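PDB 5DMP: DNA ligase D 3'-phosphoesterase domain-containing protein from Methanocella paludicola, which probably removes 3'-terminal phosphates and ribonucleotides from DNA ends during archaeal non-homologous end joining. Local coordinates for residues I5-K10 and V74-I79; S38-V43 and G143-I148. One frame throughout, in Å; residues are numbered along the deposited sequence.

Contact 1: I5-K10 and V74-I79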
loop_
_atom_site.group_PDB
_atom_site.type_symbol
_atom_site.label_atom_id
_atom_site.label_comp_id
_atom_site.label_asym_id
_atom_site.label_seq_id
_atom_site.Cartn_x
_atom_site.Cartn_y
_atom_site.Cartn_z
ATOM N N ILE A 5 -3.916 -1.226 10.849
ATOM C CA ILE A 5 -2.623 -1.052 10.221
ATOM C C ILE A 5 -2.742 -0.757 8.725
ATOM O O ILE A 5 -3.538 -1.383 8.014
ATOM C CB ILE A 5 -1.809 -2.353 10.414
ATOM C CG1 ILE A 5 -1.306 -2.422 11.839
ATOM C CG2 ILE A 5 -0.563 -2.485 9.500
ATOM C CD1 ILE A 5 -1.039 -3.884 12.135
ATOM N N TYR A 6 -1.883 0.164 8.268
ATOM C CA TYR A 6 -1.528 0.379 6.825
ATOM C C TYR A 6 -0.017 0.125 6.786
ATOM O O TYR A 6 0.757 0.572 7.701
ATOM C CB TYR A 6 -1.889 1.851 6.481
ATOM C CG TYR A 6 -0.867 2.490 5.600
ATOM C CD1 TYR A 6 -0.747 2.068 4.246
ATOM C CD2 TYR A 6 -0.021 3.488 6.082
ATOM C CE1 TYR A 6 0.236 2.613 3.399
ATOM C CE2 TYR A 6 0.990 4.056 5.246
ATOM C CZ TYR A 6 1.099 3.627 3.911
ATOM O OH TYR A 6 2.071 4.203 3.097
ATOM N N VAL A 7 0.435 -0.621 5.783
ATOM C CA VAL A 7 1.882 -0.803 5.581
ATOM C C VAL A 7 2.159 -0.914 4.080
ATOM O O VAL A 7 1.315 -1.415 3.310
ATOM C CB VAL A 7 2.358 -2.101 6.330
ATOM C CG1 VAL A 7 1.557 -3.344 5.876
ATOM C CG2 VAL A 7 3.902 -2.286 6.203
ATOM N N ILE A 8 3.334 -0.457 3.662
ATOM C CA ILE A 8 3.840 -0.762 2.347
ATOM C C ILE A 8 5.214 -1.377 2.561
ATOM O O ILE A 8 6.107 -0.772 3.242
ATOM C CB ILE A 8 4.020 0.533 1.477
ATOM C CG1 ILE A 8 2.589 1.083 1.111
ATOM C CG2 ILE A 8 4.852 0.150 0.219
ATOM C CD1 ILE A 8 2.530 2.420 0.297
ATOM N N GLN A 9 5.412 -2.533 1.949
ATOM C CA GLN A 9 6.760 -3.124 1.952
ATOM C C GLN A 9 7.330 -2.957 0.552
ATOM O O GLN A 9 6.619 -3.158 -0.442
ATOM C CB GLN A 9 6.689 -4.572 2.357
ATOM C CG GLN A 9 6.615 -4.689 3.906
ATOM C CD GLN A 9 5.870 -5.890 4.407
ATOM O OE1 GLN A 9 4.766 -6.236 3.950
ATOM N NE2 GLN A 9 6.444 -6.527 5.452
ATOM N N LYS A 10 8.594 -2.550 0.488
ATOM C CA LYS A 10 9.295 -2.460 -0.812
ATOM C C LYS A 10 9.986 -3.807 -0.965
ATOM O O LYS A 10 10.658 -4.330 -0.025
ATOM C CB LYS A 10 10.278 -1.262 -0.814
ATOM C CG LYS A 10 10.988 -1.081 -2.175
ATOM C CD LYS A 10 11.882 0.173 -2.094
ATOM C CE LYS A 10 12.651 0.395 -3.429
ATOM N NZ LYS A 10 13.536 1.584 -3.215
ATOM N N VAL A 74 12.840 -7.799 1.599
ATOM C CA VAL A 74 11.627 -7.104 1.974
ATOM C C VAL A 74 12.001 -5.998 2.939
ATOM O O VAL A 74 12.646 -6.255 3.976
ATOM C CB VAL A 74 10.653 -8.047 2.690
ATOM C CG1 VAL A 74 9.381 -7.313 3.136
ATOM C CG2 VAL A 74 10.341 -9.241 1.761
ATOM N N MET A 75 11.603 -4.785 2.586
ATOM C CA MET A 75 11.827 -3.614 3.409
ATOM C C MET A 75 10.495 -3.077 3.876
ATOM O O MET A 75 9.559 -2.996 3.072
ATOM C CB MET A 75 12.495 -2.522 2.542
ATOM C CG MET A 75 12.423 -1.141 3.208
ATOM S SD MET A 75 12.958 0.209 2.119
ATOM C CE MET A 75 14.682 -0.256 1.815
ATOM N N VAL A 76 10.385 -2.647 5.128
ATOM C CA VAL A 76 9.159 -1.996 5.570
ATOM C C VAL A 76 9.354 -0.556 5.168
ATOM O O VAL A 76 10.113 0.202 5.782
ATOM C CB VAL A 76 8.885 -2.147 7.100
ATOM C CG1 VAL A 76 7.625 -1.349 7.456
ATOM C CG2 VAL A 76 8.644 -3.655 7.374
ATOM N N TRP A 77 8.696 -0.201 4.072
ATOM C CA TRP A 77 8.923 1.054 3.401
ATOM C C TRP A 77 8.081 2.195 3.995
ATOM O O TRP A 77 8.533 3.337 4.034
ATOM C CB TRP A 77 8.749 0.843 1.848
ATOM C CG TRP A 77 9.031 2.098 1.019
ATOM C CD1 TRP A 77 10.238 2.460 0.422
ATOM C CD2 TRP A 77 8.070 3.143 0.668
ATOM N NE1 TRP A 77 10.048 3.669 -0.303
ATOM C CE2 TRP A 77 8.761 4.111 -0.120
ATOM C CE3 TRP A 77 6.713 3.355 0.975
ATOM C CZ2 TRP A 77 8.111 5.267 -0.629
ATOM C CZ3 TRP A 77 6.046 4.502 0.469
ATOM C CH2 TRP A 77 6.788 5.455 -0.325
ATOM N N ASP A 78 6.832 1.930 4.454
ATOM C CA ASP A 78 6.085 2.919 5.184
ATOM C C ASP A 78 5.125 2.144 6.070
ATOM O O ASP A 78 4.799 0.990 5.762
ATOM C CB ASP A 78 5.223 3.818 4.250
ATOM C CG ASP A 78 4.708 5.054 4.952
ATOM O OD1 ASP A 78 5.220 5.405 6.056
ATOM O OD2 ASP A 78 3.755 5.771 4.462
ATOM N N ILE A 79 4.744 2.714 7.194
ATOM C CA ILE A 79 3.827 2.001 8.098
ATOM C C ILE A 79 3.061 3.067 8.914
ATOM O O ILE A 79 3.504 4.224 9.115
ATOM C CB ILE A 79 4.603 1.003 9.014
ATOM C CG1 ILE A 79 3.625 -0.009 9.657
ATOM C CG2 ILE A 79 5.403 1.824 10.076
ATOM C CD1 ILE A 79 4.337 -1.243 10.231
HETATM O O HOH W 1 11.655 3.890 -2.818
#

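Contact 2: S38-V43 and G143-I148. With EDO (1,2-ethanediol), chain H.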
loop_
_atom_site.group_PDB
_atom_site.type_symbol
_atom_site.label_atom_id
_atom_site.label_comp_id
_atom_site.label_asym_id
_atom_site.label_seq_id
_atom_site.Cartn_x
_atom_site.Cartn_y
_atom_site.Cartn_z
ATOM N N SER A 38 2.043 6.926 -5.821
ATOM C CA SER A 38 2.419 8.244 -6.326
ATOM C C SER A 38 1.676 9.280 -5.494
ATOM O O SER A 38 0.494 9.085 -5.119
ATOM C CB SER A 38 2.106 8.349 -7.844
ATOM O OG SER A 38 2.284 9.701 -8.281
ATOM N N LEU A 39 2.336 10.429 -5.229
ATOM C CA LEU A 39 1.677 11.551 -4.532
ATOM C C LEU A 39 0.790 12.349 -5.455
ATOM O O LEU A 39 0.006 13.193 -4.987
ATOM C CB LEU A 39 2.768 12.526 -3.972
ATOM C CG LEU A 39 3.751 11.865 -3.013
ATOM C CD1 LEU A 39 4.865 12.848 -2.551
ATOM C CD2 LEU A 39 2.968 11.320 -1.815
ATOM N N ASP A 40 0.913 12.116 -6.782
ATOM C CA ASP A 40 0.187 12.926 -7.796
ATOM C C ASP A 40 -1.165 12.282 -8.107
ATOM O O ASP A 40 -1.171 11.147 -8.554
ATOM C CB ASP A 40 1.051 12.950 -9.069
ATOM C CG ASP A 40 0.467 13.824 -10.170
ATOM O OD1 ASP A 40 -0.727 14.176 -10.150
ATOM O OD2 ASP A 40 1.264 14.184 -11.055
ATOM N N PRO A 41 -2.299 12.949 -7.826
ATOM C CA PRO A 41 -3.661 12.447 -8.073
ATOM C C PRO A 41 -4.001 12.197 -9.538
ATOM O O PRO A 41 -5.023 11.619 -9.780
ATOM C CB PRO A 41 -4.569 13.525 -7.558
ATOM C CG PRO A 41 -3.702 14.773 -7.515
ATOM C CD PRO A 41 -2.312 14.333 -7.263
ATOM N N LYS A 42 -3.146 12.646 -10.468
ATOM C CA LYS A 42 -3.294 12.307 -11.905
ATOM C C LYS A 42 -2.619 10.974 -12.294
ATOM O O LYS A 42 -2.783 10.460 -13.419
ATOM C CB LYS A 42 -2.709 13.474 -12.744
ATOM C CG LYS A 42 -3.505 14.749 -12.631
ATOM C CD LYS A 42 -3.219 15.650 -13.819
ATOM C CE LYS A 42 -2.087 16.605 -13.511
ATOM N NZ LYS A 42 -0.734 16.003 -13.373
ATOM N N VAL A 43 -1.824 10.388 -11.403
ATOM C CA VAL A 43 -1.123 9.198 -11.758
ATOM C C VAL A 43 -1.944 7.987 -11.311
ATOM O O VAL A 43 -2.385 7.905 -10.152
ATOM C CB VAL A 43 0.297 9.243 -11.167
ATOM C CG1 VAL A 43 1.017 7.895 -11.303
ATOM C CG2 VAL A 43 1.093 10.357 -11.880
ATOM N N GLY A 143 2.016 23.423 -7.796
ATOM C CA GLY A 143 3.394 22.969 -7.886
ATOM C C GLY A 143 3.449 21.556 -8.402
ATOM O O GLY A 143 2.394 20.916 -8.628
ATOM N N SER A 144 4.676 21.103 -8.640
ATOM C CA SER A 144 4.933 19.736 -9.094
ATOM C C SER A 144 4.929 18.841 -7.852
ATOM O O SER A 144 4.872 19.335 -6.735
ATOM C CB SER A 144 6.287 19.660 -9.768
ATOM O OG SER A 144 7.247 20.164 -8.864
ATOM N N TYR A 145 4.980 17.539 -8.046
ATOM C CA TYR A 145 4.887 16.626 -6.916
ATOM C C TYR A 145 6.186 15.951 -6.734
ATOM O O TYR A 145 6.835 15.570 -7.710
ATOM C CB TYR A 145 3.859 15.547 -7.254
ATOM C CG TYR A 145 2.472 16.044 -7.178
ATOM C CD1 TYR A 145 1.756 16.005 -5.973
ATOM C CD2 TYR A 145 1.829 16.538 -8.332
ATOM C CE1 TYR A 145 0.438 16.488 -5.919
ATOM C CE2 TYR A 145 0.540 17.034 -8.290
ATOM C CZ TYR A 145 -0.157 17.012 -7.080
ATOM O OH TYR A 145 -1.439 17.454 -7.079
ATOM N N GLU A 146 6.597 15.820 -5.489
ATOM C CA GLU A 146 7.697 14.950 -5.149
ATOM C C GLU A 146 7.530 13.489 -5.695
ATOM O O GLU A 146 6.428 12.962 -5.715
ATOM C CB GLU A 146 7.755 14.890 -3.624
ATOM C CG GLU A 146 9.088 14.437 -3.051
ATOM C CD GLU A 146 8.996 14.161 -1.560
ATOM O OE1 GLU A 146 9.854 13.420 -1.050
ATOM O OE2 GLU A 146 8.054 14.659 -0.903
ATOM N N ASP A 147 8.624 12.894 -6.173
ATOM C CA ASP A 147 8.718 11.476 -6.466
ATOM C C ASP A 147 9.085 10.825 -5.131
ATOM O O ASP A 147 10.262 10.804 -4.728
ATOM C CB ASP A 147 9.820 11.231 -7.476
ATOM C CG ASP A 147 9.977 9.777 -7.849
ATOM O OD1 ASP A 147 9.666 8.851 -7.052
ATOM O OD2 ASP A 147 10.475 9.540 -8.956
ATOM N N ILE A 148 8.072 10.319 -4.422
ATOM C CA ILE A 148 8.293 9.820 -3.044
ATOM C C ILE A 148 9.237 8.603 -3.078
ATOM O O ILE A 148 10.038 8.359 -2.138
ATOM C CB ILE A 148 6.912 9.494 -2.343
ATOM C CG1 ILE A 148 7.136 9.250 -0.813
ATOM C CG2 ILE A 148 6.203 8.322 -3.068
ATOM C CD1 ILE A 148 7.556 10.513 -0.105
HETATM C C1 EDO H . 11.582 14.393 -7.315
HETATM O O1 EDO H . 11.230 14.503 -5.931
HETATM C C2 EDO H . 12.959 13.725 -7.369
HETATM O O2 EDO H . 13.441 13.550 -6.024
HETATM O O HOH W 2 5.413 10.419 -5.833
#

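Contact 1: I5-K10 and V74-I79
Tyr6 OH donates to Asp78 OD2 over 2.7 Å, meeting the anti side of the carboxylate from 30° out of its plane while ring and carboxylate planes stand 84° apart. OD2 lies at the ring edge, near its plane, and also accepts from the backbone N of Leu115; OD1 takes that of Lys113.

Ile8 O accepts from Trp77 N at 2.8 Å and Asp78 N at 3.0 Å. Two residues facing one define a classic beta bulge, and the antiparallel register shifts by one between Ile8 and Gln9. Beyond it, Lys10 and Met75 form a hydrogen-bonded pair.

The bulge sends Trp77 onto the side of Ile8 and Lys10: Ile8 CG2 approaches Trp77 CE3 and Lys10 CD approaches Trp77 CD1, each at 3.8 Å. Lys10, its chain extended throughout, donates from NZ to a water that also accepts from Trp77 NE1. Gln9 CG packs against Val74 CG1, while its NE2 bonds to Tyr57 O and Phe60 O and its OE1 accepts from Arg21 NE of the vanadate pocket, to which Val74 also belongs.

A buried carboxylate with several donors is consistent with a stable negative charge, and Gln9 probably helps to position Arg21 beside the bound oxyanion.

Contact 2: S38-V43 and G143-I148
Leu39 meets the 143-148 loop with both its backbone and its side chain. Its N shares a water with Glu146 O and Ile148 N, and that water donates to Glu146 O at 2.7 Å while accepting from the two N-H groups. Just before it, Ser38 OG accepts from Asp40 N in an ST turn. Leu39 CG is anti to its own carbonyl carbon (chi1 -58°); beyond it, CD1 reaches Glu146 CB at 3.7 Å and Ile148 CB at 3.9 Å, the leucine and isoleucine side chains crossing at about a right angle.

Asp40 lies over one face of the Tyr145 ring. Its CA stands 3.8 Å from the centroid of the Tyr145 ring and 6° off the normal, a CH-pi contact, and its carboxylate stacks on the ring with the planes 20° apart, Asp40 CG lying 3.5 Å from Tyr145 CD2.

Pro41 follows, with CD 3.4 Å from Tyr145 CZ. The ring of His141 also stacks with Tyr145. An alanine in place of Tyr145 would probably leave Asp40 and Pro41 without the ring they pack on and open a gap between the loops. At Lys42 the Asp40 carboxylate closes an Asx turn: OD1 accepts from Lys42 N at 2.9 Å, and OD2 forms a long salt bridge with Lys42 NZ.

No direct hydrogen bond joins the segments, so their cohesion rests on a CH-pi contact and a carboxylate laid on the Tyr145 ring, apolar contact and one water with three hydrogen bonds, while local turns shape the 38-43 loop.

How the contacts relate
Contact 1 is a core pairing of strands 5-12 and 72-84, its centre about 7 Å from that of the chain and 9 of its 11 touching residues buried. Contact 2 lies at the surface, about 16 Å out, and joins two loops, the second leading into helix 148-151. The buried surface falls accordingly, from 598 to 334 Å². Direct backbone hydrogen bonds set the register in 5-10 and 74-79, whereas a water and an aromatic face link 38-43 with 143-148. The two meet where Trp77 CH2 packs 3.8 Å from Ile148 CG1, so the bulged tryptophan connects the sheet to the start of that helix. Only contact 1 includes a residue of the vanadate pocket.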